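Long-range contact in phosphoribosylformylglycinamidine cyclo-ligase (Thermus thermophilus HB8, PDB 5AVM), which probably catalyses the ATP-dependent closure of the imidazole ring that yields 5-aminoimidazole ribonucleotide in de novo purine biosynthesis: residues B[164-176]-B[233-245]. Numbering follows the deposited sequence.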
loop_
_atom_site.group_PDB
_atom_site.type_symbol
_atom_site.label_atom_id
_atom_site.label_comp_id
_atom_site.label_asym_id
_atom_site.label_seq_id
_atom_site.Cartn_x
_atom_site.Cartn_y
_atom_site.Cartn_z
ATOM N N ARG B 164 -10.188 13.025 -20.784
ATOM C CA ARG B 164 -11.221 12.007 -20.621
ATOM C C ARG B 164 -11.334 11.532 -19.187
ATOM O O ARG B 164 -11.930 10.488 -18.913
ATOM C CB ARG B 164 -10.959 10.821 -21.547
ATOM C CG ARG B 164 -11.309 11.129 -22.979
ATOM C CD ARG B 164 -10.934 10.015 -23.917
ATOM N NE ARG B 164 -11.210 10.407 -25.295
ATOM C CZ ARG B 164 -10.581 9.913 -26.355
ATOM N NH1 ARG B 164 -9.628 8.999 -26.200
ATOM N NH2 ARG B 164 -10.897 10.343 -27.570
ATOM N N ILE B 165 -10.758 12.308 -18.274
ATOM C CA ILE B 165 -10.815 11.992 -16.850
ATOM C C ILE B 165 -12.215 12.320 -16.342
ATOM O O ILE B 165 -12.738 13.412 -16.588
ATOM C CB ILE B 165 -9.783 12.831 -16.026
ATOM C CG1 ILE B 165 -8.358 12.408 -16.376
ATOM C CG2 ILE B 165 -10.018 12.644 -14.534
ATOM C CD1 ILE B 165 -7.305 13.240 -15.699
ATOM N N LEU B 166 -12.821 11.363 -15.646
ATOM C CA LEU B 166 -14.150 11.546 -15.068
ATOM C C LEU B 166 -14.012 12.385 -13.799
ATOM O O LEU B 166 -13.001 12.295 -13.093
ATOM C CB LEU B 166 -14.774 10.186 -14.724
ATOM C CG LEU B 166 -15.492 9.411 -15.829
ATOM C CD1 LEU B 166 -15.374 10.121 -17.163
ATOM C CD2 LEU B 166 -14.928 8.022 -15.901
ATOM N N GLY B 167 -15.022 13.200 -13.511
ATOM C CA GLY B 167 -14.966 14.029 -12.323
ATOM C C GLY B 167 -16.139 14.980 -12.222
ATOM O O GLY B 167 -16.794 15.265 -13.225
ATOM N N PRO B 168 -16.420 15.500 -11.017
ATOM C CA PRO B 168 -17.522 16.432 -10.754
ATOM C C PRO B 168 -17.612 17.652 -11.673
ATOM O O PRO B 168 -18.705 18.096 -12.017
ATOM C CB PRO B 168 -17.304 16.818 -9.291
ATOM C CG PRO B 168 -15.823 16.604 -9.084
ATOM C CD PRO B 168 -15.605 15.309 -9.806
ATOM N N GLU B 169 -16.469 18.189 -12.078
ATOM C CA GLU B 169 -16.470 19.366 -12.942
ATOM C C GLU B 169 -17.085 19.140 -14.325
ATOM O O GLU B 169 -17.378 20.105 -15.038
ATOM C CB GLU B 169 -15.046 19.931 -13.078
ATOM C CG GLU B 169 -13.975 18.933 -13.526
ATOM C CD GLU B 169 -13.695 17.843 -12.499
ATOM O OE1 GLU B 169 -13.668 18.155 -11.285
ATOM O OE2 GLU B 169 -13.486 16.681 -12.914
ATOM N N ARG B 170 -17.287 17.876 -14.704
ATOM C CA ARG B 170 -17.884 17.558 -16.004
ATOM C C ARG B 170 -19.371 17.318 -15.820
ATOM O O ARG B 170 -20.140 17.337 -16.778
ATOM C CB ARG B 170 -17.256 16.306 -16.613
ATOM C CG ARG B 170 -15.784 16.164 -16.361
ATOM C CD ARG B 170 -15.056 15.683 -17.595
ATOM N NE ARG B 170 -15.843 14.751 -18.396
ATOM C CZ ARG B 170 -15.353 14.075 -19.431
ATOM N NH1 ARG B 170 -14.081 14.230 -19.771
ATOM N NH2 ARG B 170 -16.130 13.261 -20.135
ATOM N N VAL B 171 -19.769 17.083 -14.575
ATOM C CA VAL B 171 -21.166 16.840 -14.252
ATOM C C VAL B 171 -22.008 18.110 -14.402
ATOM O O VAL B 171 -21.641 19.184 -13.911
ATOM C CB VAL B 171 -21.317 16.304 -12.815
ATOM C CG1 VAL B 171 -22.777 16.301 -12.416
ATOM C CG2 VAL B 171 -20.741 14.902 -12.721
ATOM N N ARG B 172 -23.134 17.973 -15.092
ATOM C CA ARG B 172 -24.049 19.083 -15.316
ATOM C C ARG B 172 -25.389 18.700 -14.696
ATOM O O ARG B 172 -25.632 17.527 -14.412
ATOM C CB ARG B 172 -24.209 19.328 -16.818
ATOM C CG ARG B 172 -22.898 19.613 -17.544
ATOM C CD ARG B 172 -22.432 21.046 -17.347
ATOM N NE ARG B 172 -23.229 21.983 -18.135
ATOM C CZ ARG B 172 -23.023 23.298 -18.181
ATOM N NH1 ARG B 172 -22.038 23.846 -17.478
ATOM N NH2 ARG B 172 -23.795 24.066 -18.942
ATOM N N GLU B 173 -26.255 19.682 -14.471
ATOM C CA GLU B 173 -27.557 19.392 -13.885
ATOM C C GLU B 173 -28.449 18.728 -14.924
ATOM O O GLU B 173 -28.598 19.232 -16.039
ATOM C CB GLU B 173 -28.235 20.667 -13.395
ATOM C CG GLU B 173 -29.570 20.397 -12.715
ATOM C CD GLU B 173 -30.479 21.610 -12.696
ATOM O OE1 GLU B 173 -30.051 22.674 -12.194
ATOM O OE2 GLU B 173 -31.626 21.494 -13.183
ATOM N N GLY B 174 -29.035 17.594 -14.551
ATOM C CA GLY B 174 -29.904 16.885 -15.468
ATOM C C GLY B 174 -29.366 15.532 -15.882
ATOM O O GLY B 174 -30.037 14.769 -16.582
ATOM N N ASP B 175 -28.146 15.223 -15.464
ATOM C CA ASP B 175 -27.569 13.936 -15.810
ATOM C C ASP B 175 -28.383 12.801 -15.213
ATOM O O ASP B 175 -29.093 12.973 -14.219
ATOM C CB ASP B 175 -26.128 13.817 -15.304
ATOM C CG ASP B 175 -25.146 14.583 -16.156
ATOM O OD1 ASP B 175 -25.365 14.664 -17.387
ATOM O OD2 ASP B 175 -24.147 15.085 -15.595
ATOM N N ALA B 176 -28.267 11.635 -15.833
ATOM C CA ALA B 176 -28.946 10.443 -15.364
ATOM C C ALA B 176 -27.985 9.669 -14.452
ATOM O O ALA B 176 -26.766 9.701 -14.640
ATOM C CB ALA B 176 -29.352 9.579 -16.552
ATOM N N GLU B 233 -15.473 1.811 -26.039
ATOM C CA GLU B 233 -15.398 1.410 -27.433
ATOM C C GLU B 233 -16.579 1.936 -28.223
ATOM O O GLU B 233 -16.510 2.047 -29.445
ATOM C CB GLU B 233 -15.332 -0.111 -27.541
ATOM C CG GLU B 233 -14.094 -0.698 -26.886
ATOM C CD GLU B 233 -13.788 -2.110 -27.353
ATOM O OE1 GLU B 233 -13.643 -2.307 -28.582
ATOM O OE2 GLU B 233 -13.683 -3.018 -26.494
ATOM N N ALA B 234 -17.656 2.272 -27.519
ATOM C CA ALA B 234 -18.865 2.786 -28.157
ATOM C C ALA B 234 -18.951 4.314 -28.112
ATOM O O ALA B 234 -19.914 4.900 -28.607
ATOM C CB ALA B 234 -20.102 2.169 -27.506
ATOM N N GLY B 235 -17.947 4.950 -27.515
ATOM C CA GLY B 235 -17.925 6.403 -27.433
ATOM C C GLY B 235 -19.017 7.049 -26.595
ATOM O O GLY B 235 -19.412 8.187 -26.857
ATOM N N VAL B 236 -19.493 6.334 -25.579
ATOM C CA VAL B 236 -20.547 6.835 -24.702
ATOM C C VAL B 236 -20.035 7.952 -23.789
ATOM O O VAL B 236 -19.041 7.779 -23.088
ATOM C CB VAL B 236 -21.121 5.690 -23.827
ATOM C CG1 VAL B 236 -22.262 6.203 -22.969
ATOM C CG2 VAL B 236 -21.599 4.554 -24.712
ATOM N N GLU B 237 -20.719 9.093 -23.802
ATOM C CA GLU B 237 -20.332 10.237 -22.977
ATOM C C GLU B 237 -20.589 10.005 -21.489
ATOM O O GLU B 237 -21.741 9.905 -21.056
ATOM C CB GLU B 237 -21.086 11.501 -23.415
ATOM C CG GLU B 237 -20.681 12.770 -22.646
ATOM C CD GLU B 237 -21.529 14.000 -22.990
ATOM O OE1 GLU B 237 -21.177 15.106 -22.527
ATOM O OE2 GLU B 237 -22.543 13.870 -23.710
ATOM N N LEU B 238 -19.510 9.919 -20.715
ATOM C CA LEU B 238 -19.596 9.732 -19.269
ATOM C C LEU B 238 -19.053 10.996 -18.620
ATOM O O LEU B 238 -18.038 11.528 -19.065
ATOM C CB LEU B 238 -18.747 8.539 -18.824
ATOM C CG LEU B 238 -19.282 7.114 -19.013
ATOM C CD1 LEU B 238 -20.556 6.954 -18.216
ATOM C CD2 LEU B 238 -19.530 6.821 -20.476
ATOM N N HIS B 239 -19.722 11.481 -17.578
ATOM C CA HIS B 239 -19.268 12.686 -16.887
ATOM C C HIS B 239 -18.483 12.371 -15.625
ATOM O O HIS B 239 -17.347 12.819 -15.459
ATOM C CB HIS B 239 -20.452 13.578 -16.521
ATOM C CG HIS B 239 -21.107 14.221 -17.699
ATOM N ND1 HIS B 239 -22.114 15.152 -17.573
ATOM C CD2 HIS B 239 -20.895 14.068 -19.028
ATOM C CE1 HIS B 239 -22.496 15.544 -18.776
ATOM N NE2 HIS B 239 -21.772 14.902 -19.676
ATOM N N ALA B 240 -19.104 11.613 -14.729
ATOM C CA ALA B 240 -18.470 11.229 -13.482
ATOM C C ALA B 240 -18.885 9.806 -13.143
ATOM O O ALA B 240 -19.647 9.179 -13.876
ATOM C CB ALA B 240 -18.880 12.180 -12.363
ATOM N N ALA B 241 -18.369 9.288 -12.037
ATOM C CA ALA B 241 -18.696 7.937 -11.620
ATOM C C ALA B 241 -18.304 7.786 -10.169
ATOM O O ALA B 241 -17.364 8.432 -9.695
ATOM C CB ALA B 241 -17.956 6.909 -12.482
ATOM N N ALA B 242 -19.040 6.941 -9.461
ATOM C CA ALA B 242 -18.763 6.720 -8.060
ATOM C C ALA B 242 -18.741 5.244 -7.774
ATOM O O ALA B 242 -19.629 4.510 -8.196
ATOM C CB ALA B 242 -19.820 7.399 -7.201
ATOM N N HIS B 243 -17.695 4.808 -7.084
ATOM C CA HIS B 243 -17.585 3.421 -6.687
ATOM C C HIS B 243 -18.184 3.492 -5.291
ATOM O O HIS B 243 -17.725 4.286 -4.471
ATOM C CB HIS B 243 -16.127 2.991 -6.614
ATOM C CG HIS B 243 -15.945 1.523 -6.387
ATOM N ND1 HIS B 243 -14.804 0.992 -5.827
ATOM C CD2 HIS B 243 -16.756 0.472 -6.656
ATOM C CE1 HIS B 243 -14.921 -0.323 -5.759
ATOM N NE2 HIS B 243 -16.095 -0.664 -6.256
ATOM N N ILE B 244 -19.226 2.703 -5.036
ATOM C CA ILE B 244 -19.905 2.705 -3.733
ATOM C C ILE B 244 -19.242 1.739 -2.757
ATOM O O ILE B 244 -19.570 0.547 -2.696
ATOM C CB ILE B 244 -21.405 2.350 -3.879
ATOM C CG1 ILE B 244 -22.036 3.256 -4.944
ATOM C CG2 ILE B 244 -22.121 2.509 -2.539
ATOM C CD1 ILE B 244 -21.689 4.733 -4.781
ATOM N N THR B 245 -18.305 2.292 -1.997
ATOM C CA THR B 245 -17.531 1.553 -1.029
ATOM C C THR B 245 -17.855 2.051 0.378
ATOM O O THR B 245 -19.003 2.377 0.666
ATOM C CB THR B 245 -16.034 1.717 -1.340
ATOM O OG1 THR B 245 -15.719 3.111 -1.444
ATOM C CG2 THR B 245 -15.688 1.030 -2.659
HETATM O O HOH W 1 -16.750 10.783 -21.958
#
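Leu238 meets Leu166 and Arg170 through its backbone carbonyl. Leu166 CD1 lies 3.6 Å from Leu238 O and also packs against Leu238 CB. The Arg170 chain is bent at chi2 and chi3, which brings the guanidinium to the 238-239 backbone, which it meets obliquely. There Arg170 NH2 gives Leu238 O a short but poorly aligned, weak hydrogen bond of 2.8 Å. A water in the guanidinium plane accepts from Leu238 N and, weakly, from Arg170 NH2.

His239 follows, with its ring in the bend of 170-175. His239 ND1 donates to Asp175 OD2 at 2.8 Å, from the syn side but tilted out of the carboxylate plane. The bond is bent, 136° at the hydrogen, and the carboxylate and ring planes stand 74° apart. Arg172 N reaches the same OD2 from the opposite face, within the type II turn Arg172-Asp175, so two donors grip this oxygen. Arg170 O sits over one ring face, 3.4 Å from His239 CG. At the far edge His239 NE2 donates to Glu237 OE1 at 2.9 Å, almost in the ring plane. The two bonds probably fix the rotation of the ring. A leucine in its place would probably leave the Asp175 and Glu237 carboxylates each without its imidazole N-H.

His239 and Ala240 form a classic beta bulge opposite Val303. It lies at the start of 240-243, a strand outermost within this chain in the six-stranded sheet of the C-terminal half. The loop leading into sheet strand 176-181 packs beside this strand. His239 O takes a nearly straight bond from Gly167 N, 3.1 Å long and in the carbonyl plane. Leu166 CA adds a CA-H...O contact to it.

Ala240 CB presses on Val171 CG2 at 3.3 Å, tighter than usual. Leu166 CB rests 4.0 Å from Ala240 CA.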